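Local atomic coordinates of phosphatidylglycerophosphatase B (Bacillus subtilis, PDB entry 6FMX), a protein that removes the terminal phosphate from phosphatidylglycerophosphate to give phosphatidylglycerol, and also dephosphorylates undecaprenyl pyrophosphate in the cell membrane. Residues A[110-113]-A[114-118]; A[189-192]-A[193-196]; A[136-139]-A[140-143]. All coordinates share one frame; numbering follows the deposited sequence. Where two conformers were deposited one is given.

Contact 1 of 3, residues A[110-113]-A[114-118]; sequences LNKV and LKEWI. With WO4 (tungstate(VI)ion), chain G.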
# COMPACT_ATOMS: atom_id res chain seq x y z
N LEU A 110 -8.99 5.98 -6.09
CA LEU A 110 -9.64 6.08 -4.79
C LEU A 110 -8.81 6.91 -3.81
O LEU A 110 -9.35 7.73 -3.07
CB LEU A 110 -9.89 4.67 -4.23
CG LEU A 110 -10.50 4.50 -2.84
CD1 LEU A 110 -11.90 5.11 -2.79
CD2 LEU A 110 -10.54 3.02 -2.46
N ASN A 111 -7.49 6.70 -3.81
CA ASN A 111 -6.62 7.48 -2.94
C ASN A 111 -6.72 8.97 -3.25
O ASN A 111 -6.81 9.81 -2.34
CB ASN A 111 -5.17 7.00 -3.09
CG ASN A 111 -4.21 7.73 -2.19
OD1 ASN A 111 -3.62 8.72 -2.58
ND2 ASN A 111 -4.06 7.24 -0.96
N LYS A 112 -6.72 9.32 -4.54
CA LYS A 112 -6.80 10.73 -4.94
C LYS A 112 -8.12 11.35 -4.51
O LYS A 112 -8.15 12.47 -3.99
CB LYS A 112 -6.61 10.84 -6.45
CG LYS A 112 -7.08 12.16 -7.04
CD LYS A 112 -6.46 12.39 -8.42
CE LYS A 112 -7.02 13.65 -9.08
NZ LYS A 112 -8.48 13.55 -9.38
N VAL A 113 -9.23 10.63 -4.72
CA VAL A 113 -10.55 11.17 -4.38
C VAL A 113 -10.67 11.37 -2.87
O VAL A 113 -11.17 12.40 -2.41
CB VAL A 113 -11.66 10.25 -4.92
CG1 VAL A 113 -12.99 10.60 -4.27
CG2 VAL A 113 -11.74 10.36 -6.43
N LEU A 114 -10.23 10.39 -2.09
CA LEU A 114 -10.31 10.52 -0.64
C LEU A 114 -9.41 11.65 -0.13
O LEU A 114 -9.78 12.38 0.80
CB LEU A 114 -9.94 9.21 0.04
CG LEU A 114 -11.01 8.13 -0.16
CD1 LEU A 114 -10.42 6.77 0.14
CD2 LEU A 114 -12.20 8.43 0.73
N LYS A 115 -8.21 11.78 -0.70
CA LYS A 115 -7.30 12.82 -0.25
C LYS A 115 -7.91 14.20 -0.44
O LYS A 115 -7.89 15.03 0.47
CB LYS A 115 -5.97 12.72 -0.99
CG LYS A 115 -5.09 11.61 -0.48
CD LYS A 115 -3.66 12.04 -0.46
CE LYS A 115 -2.95 11.61 -1.70
NZ LYS A 115 -1.49 11.53 -1.42
N GLU A 116 -8.47 14.46 -1.63
CA GLU A 116 -9.00 15.78 -1.94
C GLU A 116 -10.31 16.04 -1.21
O GLU A 116 -10.69 17.20 -1.01
CB GLU A 116 -9.20 15.91 -3.45
CG GLU A 116 -7.90 16.15 -4.19
CD GLU A 116 -7.94 15.67 -5.63
OE1 GLU A 116 -9.05 15.48 -6.17
OE2 GLU A 116 -6.85 15.49 -6.22
N TRP A 117 -11.01 14.98 -0.81
CA TRP A 117 -12.22 15.15 -0.02
C TRP A 117 -11.88 15.47 1.43
O TRP A 117 -12.51 16.35 2.05
CB TRP A 117 -13.06 13.87 -0.12
CG TRP A 117 -14.23 13.82 0.80
CD1 TRP A 117 -15.22 14.75 0.93
CD2 TRP A 117 -14.55 12.77 1.71
NE1 TRP A 117 -16.13 14.35 1.87
CE2 TRP A 117 -15.75 13.13 2.37
CE3 TRP A 117 -13.95 11.55 2.04
CZ2 TRP A 117 -16.34 12.32 3.33
CZ3 TRP A 117 -14.54 10.75 3.00
CH2 TRP A 117 -15.72 11.14 3.64
N ILE A 118 -10.86 14.82 1.98
CA ILE A 118 -10.56 14.90 3.40
C ILE A 118 -9.65 16.08 3.71
O ILE A 118 -9.80 16.74 4.75
CB ILE A 118 -9.96 13.56 3.86
CG1 ILE A 118 -11.04 12.47 3.78
CG2 ILE A 118 -9.37 13.67 5.26
CD1 ILE A 118 -10.63 11.17 4.40
W WO4 G . 1.99 9.90 -0.40
O1 WO4 G . 3.21 11.39 0.25
O2 WO4 G . 0.04 10.33 -0.05
O3 WO4 G . 2.16 9.75 -2.43
O4 WO4 G . 2.48 8.23 0.61

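Contact 2 of 3, residues A[189-192]-A[193-196]; sequences VHFV and TDVL. With WO4 (tungstate(VI)ion), chain G.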
# COMPACT_ATOMS: atom_id res chain seq x y z
N VAL A 189 6.67 12.53 6.08
CA VAL A 189 5.70 13.02 5.11
C VAL A 189 4.31 12.44 5.31
O VAL A 189 3.35 12.92 4.69
CB VAL A 189 6.17 12.80 3.66
CG1 VAL A 189 7.32 13.74 3.34
CG2 VAL A 189 6.59 11.36 3.45
N HIS A 190 4.16 11.43 6.16
CA HIS A 190 2.84 10.95 6.53
C HIS A 190 2.80 10.75 8.03
O HIS A 190 3.83 10.46 8.67
CB HIS A 190 2.49 9.64 5.82
CG HIS A 190 2.15 9.81 4.36
ND1 HIS A 190 1.04 10.50 3.93
CD2 HIS A 190 2.76 9.34 3.25
CE1 HIS A 190 0.99 10.48 2.61
NE2 HIS A 190 2.01 9.76 2.17
N PHE A 191 1.61 10.89 8.58
CA PHE A 191 1.33 10.43 9.93
C PHE A 191 1.07 8.93 9.91
O PHE A 191 0.68 8.36 8.89
CB PHE A 191 0.10 11.14 10.51
CG PHE A 191 0.26 12.62 10.68
CD1 PHE A 191 1.06 13.13 11.69
CD2 PHE A 191 -0.42 13.51 9.86
CE1 PHE A 191 1.19 14.51 11.87
CE2 PHE A 191 -0.30 14.88 10.04
CZ PHE A 191 0.51 15.37 11.04
N VAL A 192 1.25 8.31 11.08
CA VAL A 192 0.96 6.88 11.20
C VAL A 192 -0.47 6.59 10.75
O VAL A 192 -0.72 5.61 10.04
CB VAL A 192 1.21 6.42 12.65
CG1 VAL A 192 0.39 5.16 12.98
CG2 VAL A 192 2.68 6.15 12.85
N THR A 193 -1.43 7.44 11.13
CA THR A 193 -2.81 7.16 10.75
C THR A 193 -3.03 7.27 9.25
O THR A 193 -3.88 6.56 8.70
CB THR A 193 -3.77 8.08 11.50
OG1 THR A 193 -3.34 9.43 11.37
CG2 THR A 193 -3.84 7.69 12.97
N ASP A 194 -2.30 8.17 8.56
CA ASP A 194 -2.33 8.17 7.10
C ASP A 194 -1.91 6.81 6.56
O ASP A 194 -2.47 6.32 5.57
CB ASP A 194 -1.42 9.24 6.51
CG ASP A 194 -1.71 10.63 7.00
OD1 ASP A 194 -2.88 10.94 7.31
OD2 ASP A 194 -0.74 11.42 7.04
N VAL A 195 -0.88 6.22 7.17
CA VAL A 195 -0.34 4.95 6.70
C VAL A 195 -1.34 3.83 6.95
O VAL A 195 -1.62 3.01 6.07
CB VAL A 195 1.01 4.67 7.38
CG1 VAL A 195 1.44 3.22 7.15
CG2 VAL A 195 2.07 5.64 6.85
N LEU A 196 -1.88 3.76 8.18
CA LEU A 196 -2.87 2.74 8.49
C LEU A 196 -4.11 2.87 7.62
O LEU A 196 -4.68 1.87 7.17
CB LEU A 196 -3.25 2.80 9.98
CG LEU A 196 -2.18 2.54 11.04
CD1 LEU A 196 -2.75 2.76 12.43
CD2 LEU A 196 -1.63 1.15 10.92
W WO4 G . 1.99 9.90 -0.40
O1 WO4 G . 3.21 11.39 0.25
O2 WO4 G . 0.04 10.33 -0.05
O3 WO4 G . 2.16 9.75 -2.43
O4 WO4 G . 2.48 8.23 0.61

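Contact 3 of 3, residues A[136-139]-A[140-143]; sequences FPSG and HSMN. With WO4 (tungstate(VI)ion), chain G.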
# COMPACT_ATOMS: atom_id res chain seq x y z
N PHE A 136 -3.92 12.34 3.95
CA PHE A 136 -4.71 11.16 4.32
C PHE A 136 -5.63 10.73 3.18
O PHE A 136 -6.42 11.55 2.69
CB PHE A 136 -5.56 11.46 5.58
CG PHE A 136 -6.33 10.26 6.11
CD1 PHE A 136 -7.59 9.96 5.63
CD2 PHE A 136 -5.78 9.44 7.09
CE1 PHE A 136 -8.30 8.85 6.10
CE2 PHE A 136 -6.49 8.34 7.58
CZ PHE A 136 -7.74 8.05 7.08
N PRO A 137 -5.60 9.45 2.76
CA PRO A 137 -4.71 8.37 3.22
C PRO A 137 -3.39 8.36 2.45
O PRO A 137 -3.33 8.95 1.37
CB PRO A 137 -5.51 7.10 2.92
CG PRO A 137 -6.42 7.48 1.79
CD PRO A 137 -6.66 8.97 1.87
N SER A 138 -2.35 7.70 2.99
CA SER A 138 -1.04 7.70 2.34
C SER A 138 -1.07 6.88 1.06
O SER A 138 -1.43 5.70 1.07
CB SER A 138 0.02 7.13 3.29
OG SER A 138 1.18 6.75 2.57
N GLY A 139 -0.68 7.51 -0.05
CA GLY A 139 -0.72 6.81 -1.33
C GLY A 139 0.33 5.72 -1.44
O GLY A 139 0.06 4.65 -1.99
N HIS A 140 1.55 5.97 -0.92
CA HIS A 140 2.57 4.92 -0.96
C HIS A 140 2.13 3.69 -0.19
O HIS A 140 2.34 2.56 -0.63
CB HIS A 140 3.91 5.44 -0.41
CG HIS A 140 4.75 6.19 -1.40
ND1 HIS A 140 4.32 7.33 -2.04
CD2 HIS A 140 6.03 5.99 -1.80
CE1 HIS A 140 5.29 7.79 -2.82
NE2 HIS A 140 6.34 7.00 -2.69
N SER A 141 1.52 3.90 0.98
CA SER A 141 1.06 2.77 1.79
C SER A 141 -0.11 2.07 1.13
O SER A 141 -0.20 0.83 1.14
CB SER A 141 0.68 3.26 3.18
OG SER A 141 1.70 4.11 3.71
N MET A 142 -1.02 2.85 0.53
CA MET A 142 -2.16 2.28 -0.18
C MET A 142 -1.71 1.51 -1.42
O MET A 142 -2.25 0.44 -1.71
CB MET A 142 -3.12 3.40 -0.56
CG MET A 142 -4.50 2.93 -1.00
SD MET A 142 -5.73 4.20 -0.65
CE MET A 142 -7.00 3.72 -1.83
N ASN A 143 -0.75 2.07 -2.16
CA ASN A 143 -0.16 1.35 -3.30
C ASN A 143 0.46 0.04 -2.86
O ASN A 143 0.26 -1.01 -3.50
CB ASN A 143 0.92 2.21 -3.97
CG ASN A 143 0.39 3.44 -4.66
OD1 ASN A 143 -0.81 3.62 -4.82
ND2 ASN A 143 1.31 4.31 -5.08
W WO4 G . 1.99 9.90 -0.40
O1 WO4 G . 3.21 11.39 0.25
O2 WO4 G . 0.04 10.33 -0.05
O3 WO4 G . 2.16 9.75 -2.43
O4 WO4 G . 2.48 8.23 0.61

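Contact 1 of 3, residues A[110-113]-A[114-118]
Leu110 to Val113 accept, in order, i to i+4 backbone hydrogen bonds from Leu114 to Trp117, so the two segments form one continuous stretch of alpha-helix within helix 96-118. The bond from Leu114 N to Leu110 O is 3.0 Å long. Three i, i+4 side-chain pairs run along the helix. The Leu110 and Leu114 chains run next to each other in one direction. Their branch methyls meet, with Leu110 CD1 3.7 Å from Leu114 CD1. Leu114 is buried and also touches Pro137. Cutting this side chain back to an alanine would remove CG and both methyls and is likely to open a gap beside Leu110 CD1 and Pro137. Lys115 passes Asn111 at a slant. Asn111 OD1 approaches Lys115 CE at 3.1 Å, while Asn111 ND2 is hydrogen-bonded to Pro137 O. Lys115 begins the first phosphatase motif of the PAP2 family, at the end of the helix inferred to face the outside. Its chain bends at chi2 (-141°) and chi3 (-95°), which carries the amine past Asn111 to the bound tungstate. Lys115 NZ donates to tungstate O2 at 2.4 Å, so short that the exact length is doubtful. The same amine is hydrogen-bonded to Ser133 OG. A third pair lies on the surface. Lys112 is bent only at its end (chi4 -65°), and the carboxylate of Glu116 angles across its chain, with OE2 against CG and CE. Glu116 OE2 is 3.4 Å from Lys112 CE. The salt bridge between Lys112 NZ and Glu116 OE1 is long, at 3.8 Å. The Trp117 ring leads away from Val113 and lies near a bound monoolein lipid.

Contact 2 of 3, residues A[189-192]-A[193-196]
Phe191 N and Asp194 OD2 are hydrogen-bonded across the start of helix 192-215. The bond is 2.9 Å long from Phe191 N to Asp194 OD2, and the donor meets the oxygen from above the carboxylate plane, 45° out of it. Asp194 CG is set opposite its own carbonyl carbon (chi1 -56°), which turns the carboxylate back over the N-cap residue Phe191. Two backbone bonds continue the turn. Val195 N reaches Phe191 O at 3.2 Å, and Leu196 N reaches Val192 O at 2.9 Å. Outside the segments, Asp194 OD2 is also bonded to Ser135 OG, and OD1 forms a salt bridge with Arg120.

Apolar contacts are few. Val192 CG1 lies alongside Leu196 CD1 at 4.0 Å, and Val195 CG2 comes up to His190 CB at 4.2 Å.

The third kind is at the bound tungstate. His190 NE2 binds the tungsten at 2.6 Å, with the metal at the edge of the imidazole ring and in its plane. His190 NE2 is also only 2.2 Å from tungstate O4, so the exact placement of the anion is doubtful. Asp194 OD2 also lies in the ring plane, 3.7 Å from His190 ND1. The ring and carboxylate planes are 79° apart. His190 ND1 has a weak hydrogen bond to Ser135 O.

Both residues belong to phosphatase motif III of the PAP2 family. His190 is the inferred nucleophile, and NE2 facing the tungsten is consistent with that role, with a phosphohistidine as in this family. Asp194 is inferred to stabilise it. Here Asp194 OD2 bonds to Phe191 N and Ser135 OG, so it probably steadies the histidine through its neighbours.

Contact 3 of 3, residues A[136-139]-A[140-143]
This is an N-terminal helix cap, built by Ser138 with Ser141 where the loop after helix 96-118 enters transmembrane helix 139-158. It contains the Pro-Ser-Gly-His signature of phosphatase motif II in the PAP2 family and lies buried near the centre of the chain. A cis peptide bond precedes Pro137. Ser138 is the N-cap. Its OG is turned away from its own backbone N (chi1 162°), and this places it over the first helical turn. There Ser138 OG accepts from Ser141 N at 3.3 Å. It also accepts from Ser141 OG at 2.9 Å, hydroxyl to hydroxyl. Ser138 OG in turn donates to tungstate O4 at 2.8 Å. Three bonds therefore fix the hydroxyl, and Ser141 acts as a second-shell residue behind it. Regular helix bonds follow, from Met142 N to Ser138 O and from Asn143 N to Gly139 O, the latter 2.7 Å long. Asn143 ND2 bonds to Gly72 O, and its OD1 accepts from Arg108.

Backbone N-H groups at the helix start bind the anion. Gly139 N donates almost straight to tungstate O2 at 2.9 Å, with an angle of 173° at the hydrogen. His140 N donates to O4 at 2.9 Å. The positive end of the helix would be expected to add to this attraction. Lys115, Arg122, Arg184 and His190 complete the pocket. His140 is the inferred proton donor. Its ring meets the tungstate edge-on: His140 ND1 donates to tungstate O3 at 3.3 Å, in the ring plane.

All three contacts are local ones in the PAP2 family region, and each brings a signature motif to the same tungstate. They lie on three different helices: contact 1 on 96-118, contact 3 on 139-158 and contact 2 on 192-215. Contacts 2 and 3 are buried. Contact 1 is partly buried, with one face toward the site and others on the surface, where its salt bridge lies. Contact 1 sits at the end of a helix and reaches the anion through a long side chain. Contacts 2 and 3 sit at helix starts; one offers a ring nitrogen to the tungsten, the other backbone N-H groups and a hydroxyl to its oxygens. Contact 3 touches both others, whereas contacts 1 and 2 do not touch.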